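Local coordinates for protein alcohol dehydrogenase, zinc-containing (Thermotoga maritima, PDB 1VJ0) that probably acts as a zinc-dependent oxidoreductase of the alcohol dehydrogenase family and binds two zinc ions, at residues A174-S179 and G208-V213. Sequence-based numbering, arbitrary orientation.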
# COMPACT_ATOMS: atom_id res chain seq x y z
N ALA A 174 -25.82 -16.20 6.22
CA ALA A 174 -25.52 -17.40 5.40
C ALA A 174 -25.24 -17.04 3.93
O ALA A 174 -24.17 -17.40 3.36
CB ALA A 174 -26.62 -18.42 5.52
N MET A 175 -26.13 -16.27 3.34
CA MET A 175 -25.93 -15.83 1.95
C MET A 175 -24.64 -15.00 1.76
O MET A 175 -23.92 -15.15 0.78
CB MET A 175 -27.16 -15.05 1.50
CG MET A 175 -26.83 -14.05 0.42
SD MET A 175 -28.24 -13.11 -0.00
CE MET A 175 -28.58 -12.16 1.47
N ALA A 176 -24.34 -14.15 2.73
CA ALA A 176 -23.23 -13.21 2.67
C ALA A 176 -21.89 -13.90 2.59
O ALA A 176 -20.91 -13.34 2.08
CB ALA A 176 -23.22 -12.35 3.92
N MET A 177 -21.85 -15.11 3.12
CA MET A 177 -20.61 -15.85 3.32
C MET A 177 -19.95 -16.12 1.98
O MET A 177 -18.72 -16.20 1.90
CB MET A 177 -20.91 -17.21 3.94
CG MET A 177 -21.51 -17.18 5.29
SD MET A 177 -20.24 -16.68 6.43
CE MET A 177 -20.31 -14.85 6.33
N CYS A 178 -20.77 -16.32 0.97
CA CYS A 178 -20.22 -16.62 -0.32
C CYS A 178 -20.11 -15.36 -1.17
O CYS A 178 -19.00 -14.75 -1.23
CB CYS A 178 -21.08 -17.65 -1.01
SG CYS A 178 -20.42 -17.99 -2.61
N SER A 179 -21.24 -14.95 -1.78
CA SER A 179 -21.21 -13.84 -2.71
C SER A 179 -20.67 -12.57 -2.03
O SER A 179 -19.89 -11.86 -2.58
CB SER A 179 -22.63 -13.60 -3.24
OG SER A 179 -23.56 -13.52 -2.16
N GLY A 208 -23.06 -8.85 -7.44
CA GLY A 208 -23.13 -7.44 -7.81
C GLY A 208 -23.92 -6.60 -6.81
O GLY A 208 -23.54 -5.45 -6.47
N LEU A 209 -24.99 -7.18 -6.29
CA LEU A 209 -25.82 -6.49 -5.28
C LEU A 209 -25.14 -6.28 -3.92
O LEU A 209 -25.23 -5.18 -3.34
CB LEU A 209 -27.14 -7.19 -5.15
CG LEU A 209 -28.05 -7.19 -6.40
CD1 LEU A 209 -29.15 -8.19 -6.21
CD2 LEU A 209 -28.62 -5.80 -6.66
N PHE A 210 -24.42 -7.26 -3.42
CA PHE A 210 -23.55 -7.03 -2.26
C PHE A 210 -22.52 -5.94 -2.56
O PHE A 210 -22.25 -5.12 -1.70
CB PHE A 210 -22.84 -8.32 -1.79
CG PHE A 210 -23.55 -9.04 -0.72
CD1 PHE A 210 -24.57 -9.94 -1.00
CD2 PHE A 210 -23.20 -8.82 0.61
CE1 PHE A 210 -25.22 -10.60 0.02
CE2 PHE A 210 -23.82 -9.49 1.61
CZ PHE A 210 -24.86 -10.36 1.33
N GLY A 211 -21.98 -5.94 -3.79
CA GLY A 211 -21.06 -4.89 -4.28
C GLY A 211 -21.64 -3.49 -4.06
O GLY A 211 -20.92 -2.58 -3.65
N VAL A 212 -22.94 -3.33 -4.34
CA VAL A 212 -23.62 -2.03 -4.14
C VAL A 212 -23.52 -1.58 -2.68
O VAL A 212 -23.07 -0.45 -2.39
CB VAL A 212 -25.12 -2.08 -4.59
CG1 VAL A 212 -25.86 -0.78 -4.22
CG2 VAL A 212 -25.21 -2.31 -6.14
N VAL A 213 -23.91 -2.45 -1.76
CA VAL A 213 -23.87 -2.15 -0.34
C VAL A 213 -22.44 -1.94 0.19
O VAL A 213 -22.20 -1.02 0.99
CB VAL A 213 -24.63 -3.25 0.44
CG1 VAL A 213 -24.48 -3.12 1.94
CG2 VAL A 213 -26.09 -3.26 0.03
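Ser179 OG, modelled in two positions and so doubtful in detail, lies in one of them 3.9 Å from Phe210 CD1. No hydrogen bond joins the segments; the contact rests on Phe210, whose side chain points at the other helix, the local axes approaching to 10.5 Å and crossing at -97°. The leading ring atom, Phe210 CZ, comes within 3.5 Å of Ala176 CA, and Phe210 CE2 is 3.7 Å from Ala176 CB. At the next corner Met175 CG approaches Phe210 CE1 to 3.8 Å, and a bend at chi3 (66°) brings CE beside the same carbon. Met175 SD sits 5.3 Å from the Phe210 ring centroid, 88° off the normal, an edge-on Met-aromatic contact. With the Phe210 ring cut back to an alanine here, Met175 and Ala176 would probably lose the surface bridging them to helix 206-217, leaving Met175 freer to turn. The side chain of Met175 lies about 4 Å from that of Glu78, which binds zinc with Cys55, His77 and Cys178. Helix 206-217, which follows strand 198-202 in a unit consistent with a Rossmann-type strand-turn-helix, meets helix 170-188; Thr339 of helix 329-340 touches both Ala176 and Phe210, while Leu346 of helix 343-346 packs on Phe210.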